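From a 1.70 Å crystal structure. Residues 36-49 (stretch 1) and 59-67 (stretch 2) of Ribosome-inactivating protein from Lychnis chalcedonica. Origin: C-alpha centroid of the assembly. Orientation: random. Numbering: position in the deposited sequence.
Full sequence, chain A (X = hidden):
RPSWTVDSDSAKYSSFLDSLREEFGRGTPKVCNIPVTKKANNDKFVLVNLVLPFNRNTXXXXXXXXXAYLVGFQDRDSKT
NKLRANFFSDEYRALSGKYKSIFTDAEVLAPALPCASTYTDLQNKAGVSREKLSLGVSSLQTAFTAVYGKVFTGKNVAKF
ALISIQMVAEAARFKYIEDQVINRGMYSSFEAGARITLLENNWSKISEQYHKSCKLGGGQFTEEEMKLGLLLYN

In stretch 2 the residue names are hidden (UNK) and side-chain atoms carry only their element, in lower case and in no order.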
ATOM      1  N   VAL A  36      -9.911 -10.943   7.293  1.00  8.62           N
ATOM      2  CA  VAL A  36      -8.832 -10.992   8.276  1.00  8.09           C
ATOM      3  C   VAL A  36      -7.557 -11.586   7.681  1.00  8.20           C
ATOM      4  O   VAL A  36      -7.613 -12.565   6.941  1.00  8.52           O
ATOM      5  CB  VAL A  36      -9.253 -11.858   9.484  1.00  8.13           C
ATOM      6  CG1 VAL A  36      -8.228 -11.738  10.604  1.00 10.11           C
ATOM      7  CG2 VAL A  36     -10.646 -11.447   9.956  1.00  8.54           C
ATOM      8  N   THR A  37      -6.407 -10.999   8.001  1.00  8.80           N
ATOM      9  CA  THR A  37      -5.150 -11.521   7.479  1.00  7.75           C
ATOM     10  C   THR A  37      -4.776 -12.800   8.223  1.00  8.53           C
ATOM     11  O   THR A  37      -5.311 -13.088   9.300  1.00  8.21           O
ATOM     12  CB  THR A  37      -3.990 -10.513   7.629  1.00  6.19           C
ATOM     13  OG1 THR A  37      -3.703 -10.310   9.019  1.00  6.96           O
ATOM     14  CG2 THR A  37      -4.354  -9.182   6.980  1.00  7.43           C
ATOM     15  N   LYS A  38      -3.862 -13.565   7.638  1.00  9.53           N
ATOM     16  CA  LYS A  38      -3.405 -14.816   8.230  1.00 10.06           C
ATOM     17  C   LYS A  38      -1.963 -14.659   8.709  1.00 10.15           C
ATOM     18  O   LYS A  38      -1.082 -14.264   7.942  1.00  9.94           O
ATOM     19  CB  LYS A  38      -3.484 -15.945   7.196  1.00 12.31           C
ATOM     20  CG  LYS A  38      -4.603 -15.790   6.174  1.00 14.68           C
ATOM     21  CD  LYS A  38      -5.972 -15.587   6.817  1.00 17.95           C
ATOM     22  CE  LYS A  38      -7.031 -15.317   5.751  1.00 18.24           C
ATOM     23  NZ  LYS A  38      -8.380 -15.019   6.320  1.00 17.74           N
ATOM     24  N   LYS A  39      -1.722 -14.977   9.976  1.00  9.50           N
ATOM     25  CA  LYS A  39      -0.386 -14.849  10.549  1.00  9.62           C
ATOM     26  C   LYS A  39       0.671 -15.649   9.790  1.00 11.03           C
ATOM     27  O   LYS A  39       1.814 -15.204   9.649  1.00 11.01           O
ATOM     28  CB  LYS A  39      -0.410 -15.281  12.018  1.00  9.87           C
ATOM     29  CG  LYS A  39       0.847 -14.930  12.797  1.00 12.52           C
ATOM     30  CD  LYS A  39       0.644 -15.171  14.289  1.00 14.88           C
ATOM     31  CE  LYS A  39       1.864 -14.761  15.092  1.00 18.10           C
ATOM     32  NZ  LYS A  39       1.629 -14.909  16.558  1.00 19.68           N
ATOM     33  N   ALA A  40       0.288 -16.822   9.295  1.00 10.01           N
ATOM     34  CA  ALA A  40       1.218 -17.682   8.566  1.00 10.64           C
ATOM     35  C   ALA A  40       1.496 -17.239   7.129  1.00 12.14           C
ATOM     36  O   ALA A  40       2.254 -17.895   6.419  1.00 12.29           O
ATOM     37  CB  ALA A  40       0.706 -19.128   8.573  1.00 12.03           C
ATOM     38  N   ASN A  41       0.885 -16.142   6.690  1.00 10.70           N
ATOM     39  CA  ASN A  41       1.114 -15.655   5.328  1.00 11.54           C
ATOM     40  C   ASN A  41       2.265 -14.651   5.253  1.00 11.56           C
ATOM     41  O   ASN A  41       2.254 -13.745   4.419  1.00 12.58           O
ATOM     42  CB  ASN A  41      -0.151 -15.000   4.762  1.00 12.49           C
ATOM     43  CG  ASN A  41      -1.140 -16.010   4.204  1.00 13.49           C
ATOM     44  OD1 ASN A  41      -0.839 -17.200   4.087  1.00 15.50           O
ATOM     45  ND2 ASN A  41      -2.327 -15.533   3.843  1.00 14.42           N
ATOM     46  N   ASN A  42       3.259 -14.812   6.120  1.00 11.88           N
ATOM     47  CA  ASN A  42       4.402 -13.905   6.125  1.00 11.96           C
ATOM     48  C   ASN A  42       5.326 -14.158   4.936  1.00 12.05           C
ATOM     49  O   ASN A  42       6.187 -13.333   4.626  1.00 12.26           O
ATOM     50  CB  ASN A  42       5.184 -14.047   7.433  1.00 14.20           C
ATOM     51  CG  ASN A  42       5.648 -15.463   7.679  1.00 16.47           C
ATOM     52  OD1 ASN A  42       4.837 -16.380   7.809  1.00 17.73           O
ATOM     53  ND2 ASN A  42       6.960 -15.653   7.743  1.00 17.86           N
ATOM     54  N   ASP A  43       5.139 -15.295   4.268  1.00 11.05           N
ATOM     55  CA  ASP A  43       5.954 -15.658   3.111  1.00 12.10           C
ATOM     56  C   ASP A  43       5.112 -15.675   1.836  1.00 12.17           C
ATOM     57  O   ASP A  43       5.514 -16.247   0.816  1.00 10.93           O
ATOM     58  CB  ASP A  43       6.585 -17.034   3.335  1.00 15.19           C
ATOM     59  CG  ASP A  43       5.551 -18.139   3.405  1.00 19.75           C
ATOM     60  OD1 ASP A  43       4.454 -17.897   3.958  1.00 17.96           O
ATOM     61  OD2 ASP A  43       5.837 -19.253   2.914  1.00 24.87           O
ATOM     62  N   LYS A  44       3.936 -15.060   1.915  1.00 10.56           N
ATOM     63  CA  LYS A  44       3.015 -14.960   0.788  1.00 11.72           C
ATOM     64  C   LYS A  44       2.825 -13.479   0.503  1.00  9.34           C
ATOM     65  O   LYS A  44       2.965 -12.652   1.404  1.00  8.42           O
ATOM     66  CB  LYS A  44       1.665 -15.601   1.131  1.00 14.87           C
ATOM     67  CG  LYS A  44       1.549 -17.066   0.739  1.00 20.48           C
ATOM     68  CD  LYS A  44       2.727 -17.878   1.244  1.00 23.82           C
ATOM     69  CE  LYS A  44       2.678 -19.305   0.721  1.00 23.61           C
ATOM     70  NZ  LYS A  44       3.904 -20.064   1.090  1.00 28.40           N
ATOM     71  N   PHE A  45       2.514 -13.142  -0.744  1.00  9.61           N
ATOM     72  CA  PHE A  45       2.341 -11.742  -1.107  1.00 10.43           C
ATOM     73  C   PHE A  45       1.129 -11.472  -1.983  1.00 11.54           C
ATOM     74  O   PHE A  45       0.656 -12.349  -2.708  1.00 14.35           O
ATOM     75  CB  PHE A  45       3.599 -11.231  -1.818  1.00 10.66           C
ATOM     76  CG  PHE A  45       4.857 -11.463  -1.040  1.00 10.41           C
ATOM     77  CD1 PHE A  45       5.450 -12.724  -1.010  1.00  9.10           C
ATOM     78  CD2 PHE A  45       5.409 -10.442  -0.272  1.00  9.96           C
ATOM     79  CE1 PHE A  45       6.569 -12.965  -0.220  1.00  8.74           C
ATOM     80  CE2 PHE A  45       6.527 -10.672   0.520  1.00 11.22           C
ATOM     81  CZ  PHE A  45       7.108 -11.937   0.549  1.00 10.53           C
ATOM     82  N   VAL A  46       0.628 -10.245  -1.895  1.00  9.89           N
ATOM     83  CA  VAL A  46      -0.506  -9.810  -2.691  1.00  9.24           C
ATOM     84  C   VAL A  46       0.025  -8.751  -3.652  1.00  9.70           C
ATOM     85  O   VAL A  46       0.633  -7.764  -3.225  1.00 10.51           O
ATOM     86  CB  VAL A  46      -1.610  -9.192  -1.810  1.00 10.10           C
ATOM     87  CG1 VAL A  46      -2.738  -8.669  -2.686  1.00 11.28           C
ATOM     88  CG2 VAL A  46      -2.138 -10.234  -0.834  1.00 11.34           C
ATOM     89  N   LEU A  47      -0.180  -8.968  -4.947  1.00  8.49           N
ATOM     90  CA  LEU A  47       0.288  -8.026  -5.953  1.00  8.87           C
ATOM     91  C   LEU A  47      -0.808  -7.031  -6.298  1.00  9.27           C
ATOM     92  O   LEU A  47      -1.988  -7.378  -6.332  1.00  8.85           O
ATOM     93  CB  LEU A  47       0.738  -8.762  -7.218  1.00  7.78           C
ATOM     94  CG  LEU A  47       1.877  -9.775  -7.060  1.00  9.34           C
ATOM     95  CD1 LEU A  47       2.251 -10.323  -8.429  1.00 11.15           C
ATOM     96  CD2 LEU A  47       3.087  -9.110  -6.413  1.00 11.31           C
ATOM     97  N   VAL A  48      -0.398  -5.790  -6.548  1.00  7.16           N
ATOM     98  CA  VAL A  48      -1.308  -4.704  -6.883  1.00 10.00           C
ATOM     99  C   VAL A  48      -0.776  -3.925  -8.083  1.00  8.82           C
ATOM    100  O   VAL A  48       0.372  -3.497  -8.088  1.00  8.95           O
ATOM    101  CB  VAL A  48      -1.449  -3.733  -5.684  1.00 11.65           C
ATOM    102  CG1 VAL A  48      -2.111  -2.435  -6.123  1.00 14.09           C
ATOM    103  CG2 VAL A  48      -2.257  -4.399  -4.582  1.00 13.78           C
ATOM    104  N   ASN A  49      -1.614  -3.741  -9.097  1.00  7.65           N
ATOM    105  CA  ASN A  49      -1.207  -2.985 -10.278  1.00  8.54           C
ATOM    106  C   ASN A  49      -1.695  -1.542 -10.208  1.00  7.74           C
ATOM    107  O   ASN A  49      -2.871  -1.295  -9.946  1.00  8.66           O
ATOM    108  CB  ASN A  49      -1.787  -3.612 -11.550  1.00  9.02           C
ATOM    109  CG  ASN A  49      -0.930  -4.734 -12.105  1.00 10.31           C
ATOM    110  OD1 ASN A  49       0.022  -5.181 -11.474  1.00  9.86           O
ATOM    111  ND2 ASN A  49      -1.278  -5.200 -13.300  1.00 12.04           N
ATOM    112  N   UNK A  59       3.050  -0.118 -12.831  1.00  7.47           N
ATOM    113  CA  UNK A  59       3.973  -0.484 -11.760  1.00  5.94           C
ATOM    114  C   UNK A  59       3.204  -1.460 -10.873  1.00  8.00           C
ATOM    115  O   UNK A  59       2.066  -1.188 -10.487  1.00  8.69           O
ATOM    116  c   UNK A  59       5.082   0.253  -9.620  0.50  2.75           C
ATOM    117  c   UNK A  59       4.414   0.732 -10.913  0.50  2.61           C
ATOM    118  c   UNK A  59       5.388   1.598 -11.716  0.50  2.14           C
ATOM    119  c   UNK A  59       5.903   2.818 -10.962  1.00  7.56           C
ATOM    120  N   UNK A  60       3.814  -2.602 -10.570  1.00  7.51           N
ATOM    121  CA  UNK A  60       3.166  -3.613  -9.737  1.00  7.32           C
ATOM    122  C   UNK A  60       3.762  -3.626  -8.330  1.00  7.05           C
ATOM    123  O   UNK A  60       4.953  -3.871  -8.157  1.00  7.85           O
ATOM    124  c   UNK A  60       2.569  -6.067  -9.530  1.00  8.64           C
ATOM    125  o   UNK A  60       2.769  -5.011 -11.693  1.00  8.71           O
ATOM    126  c   UNK A  60       3.311  -5.024 -10.365  1.00  6.80           C
ATOM    127  N   UNK A  61       2.925  -3.354  -7.331  1.00  6.62           N
ATOM    128  CA  UNK A  61       3.355  -3.337  -5.935  1.00  6.26           C
ATOM    129  C   UNK A  61       3.209  -4.720  -5.312  1.00  6.62           C
ATOM    130  O   UNK A  61       2.291  -5.462  -5.652  1.00  7.64           O
ATOM    131  c   UNK A  61       3.746  -0.247  -5.538  1.00  8.62           C
ATOM    132  c   UNK A  61       1.392  -0.162  -4.699  1.00  9.38           C
ATOM    133  c   UNK A  61       2.497  -2.359  -5.126  1.00  6.05           C
ATOM    134  c   UNK A  61       2.384  -0.906  -5.592  1.00  5.77           C
ATOM    135  N   UNK A  62       4.102  -5.054  -4.382  1.00  5.92           N
ATOM    136  CA  UNK A  62       4.045  -6.346  -3.700  1.00  5.31           C
ATOM    137  C   UNK A  62       3.908  -6.143  -2.193  1.00  6.59           C
ATOM    138  O   UNK A  62       4.766  -5.523  -1.566  1.00  6.83           O
ATOM    139  c   UNK A  62       5.296  -7.165  -4.006  1.00  6.81           C
ATOM    140  N   UNK A  63       2.824  -6.662  -1.617  1.00  6.10           N
ATOM    141  CA  UNK A  63       2.580  -6.540  -0.178  1.00  7.67           C
ATOM    142  C   UNK A  63       2.635  -7.888   0.530  1.00  7.01           C
ATOM    143  O   UNK A  63       2.054  -8.865   0.052  1.00  9.33           O
ATOM    144  c   UNK A  63       1.289  -3.467   0.486  1.00  6.13           C
ATOM    145  c   UNK A  63       0.314  -2.956  -2.065  1.00  8.86           C
ATOM    146  c   UNK A  63       0.521  -4.269  -1.638  1.00  8.33           C
ATOM    147  c   UNK A  63       0.599  -1.897  -1.207  1.00  7.26           C
ATOM    148  c   UNK A  63       1.090  -2.154   0.072  1.00  6.35           C
ATOM    149  c   UNK A  63       1.192  -5.948   0.108  1.00  7.86           C
ATOM    150  c   UNK A  63       1.007  -4.535  -0.361  1.00  7.79           C
ATOM    151  N   UNK A  64       3.323  -7.938   1.671  1.00  6.76           N
ATOM    152  CA  UNK A  64       3.383  -9.166   2.462  1.00  7.06           C
ATOM    153  C   UNK A  64       1.937  -9.385   2.915  1.00  7.11           C
ATOM    154  O   UNK A  64       1.311  -8.481   3.467  1.00  8.42           O
ATOM    155  c   UNK A  64       7.763  -9.628   4.609  1.00  9.96           C
ATOM    156  n   UNK A  64       7.714  -8.371   5.035  1.00 11.73           N
ATOM    157  n   UNK A  64       6.761 -10.466   4.859  1.00  9.18           N
ATOM    158  c   UNK A  64       4.312 -10.148   4.662  1.00  6.91           C
ATOM    159  c   UNK A  64       4.321  -8.986   3.664  1.00  7.23           C
ATOM    160  c   UNK A  64       5.540 -10.116   5.585  1.00  8.98           C
ATOM    161  n   UNK A  64       8.812 -10.044   3.913  1.00 10.06           N
ATOM    162  N   UNK A  65       1.410 -10.583   2.672  1.00  6.75           N
ATOM    163  CA  UNK A  65       0.018 -10.911   2.986  1.00  7.61           C
ATOM    164  C   UNK A  65      -0.409 -10.970   4.452  1.00  7.95           C
ATOM    165  O   UNK A  65      -1.581 -10.755   4.770  1.00  9.35           O
ATOM    166  c   UNK A  65      -0.355 -12.219   2.293  1.00  8.34           C
ATOM    167  N   UNK A  66       0.528 -11.255   5.347  1.00  7.52           N
ATOM    168  CA  UNK A  66       0.198 -11.353   6.763  1.00  8.30           C
ATOM    169  C   UNK A  66      -0.081 -10.019   7.442  1.00  7.20           C
ATOM    170  O   UNK A  66      -0.847  -9.961   8.409  1.00  7.44           O
ATOM    171  c   UNK A  66       1.330 -12.058   7.516  1.00  7.65           C
ATOM    172  o   UNK A  66       2.535 -11.322   7.418  1.00  7.38           O
ATOM    173  N   UNK A  67       0.534  -8.951   6.939  1.00  8.45           N
ATOM    174  CA  UNK A  67       0.382  -7.633   7.547  1.00  8.91           C
ATOM    175  C   UNK A  67       0.206  -6.460   6.584  1.00  8.42           C
ATOM    176  O   UNK A  67       0.222  -5.304   7.012  1.00  9.92           O
ATOM    177  o   UNK A  67       3.971  -7.416   8.377  1.00 11.45           O
ATOM    178  o   UNK A  67       2.901  -7.635   6.477  1.00 11.27           O
ATOM    179  c   UNK A  67       2.912  -7.479   7.717  1.00 11.97           C
ATOM    180  c   UNK A  67       1.584  -7.354   8.451  1.00  9.15           C
TER
HETATM  181  O   HOH W   1      -3.239 -12.874   4.838  1.00 10.58           O
HETATM  182  O   HOH W   2       8.764 -13.071   3.631  1.00 10.99           O

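Position 59 carries four carbons, forked at the first, with one arm two carbons long. The side chain points away from stretch 1 and makes no close contact with it; the branching identifies I59, a β-branched residue well suited to a buried strand.

At position 60 one carbon bears an oxygen and a carbon. The oxygen lies 2.8 Å from N49 OD1, and the methyl sits 4.0 Å from L47 CB. This is T60, whose OG1 donates a hydrogen bond to N49 OD1 while its methyl adds apolar contact.

Position 61 has four carbons forked at the second, with its CB 4.2 Å from V48 CB on the same face of the sheet. This is L61, apolar as the buried face holding V46 and V48 requires. Its backbone pairs with V48 in both directions: L61 N to V48 O is 2.7 Å and V48 N to L61 O 2.9 Å.

Position 62 has a single carbon, its CB, 3.8 Å from L47 CD2: A62. The longer leucine side chain reaches across to the short one.

Position 63 shows one carbon followed by a six-carbon ring with no oxygen. One ring carbon lies 3.9 Å from V48 CG2, and the ring turns its edge to V46 O. This is F63, whose apolar ring fits the buried face of V46 and V48. The backbone closes a second pair of hydrogen bonds, V46 N to F63 O at 2.8 Å and F63 N to V46 O at 2.9 Å.

Position 64 has three carbons, a nitrogen, and a carbon carrying two more nitrogens; the first nitrogen lies 2.9 Å from N42 O. This is R64. Although its CA-to-CB bond points away overall, the long side chain carries NE to the N42 carbonyl as donor, and a water joins NH2 to the same oxygen.

Position 65 again has one carbon, CB, pointing toward stretch 1, 3.7 Å from N41 CB and 4.1 Å from V46 CG2. This snug fit for a methyl is A65. A65 N donates to K44 O at 2.9 Å.

Position 66 has one carbon and one oxygen, its CB 3.3 Å from K38 O and its oxygen 3.4 Å from N42 CA: S66, small enough to pack against the turn. T37 OG1 donates to S66 O at 2.9 Å.

Position 67, two carbons with two oxygens on the second, points away from stretch 1. It is D67, its charge suited to a partly exposed site outside the contact.

The contact therefore has two parts. Antiparallel strands are joined by paired backbone hydrogen bonds and apolar side chains, and beyond them the 38–41 turn and following loop are held by R64, A65 and S66.

Stretch 2 59-67: ITLAFRASD
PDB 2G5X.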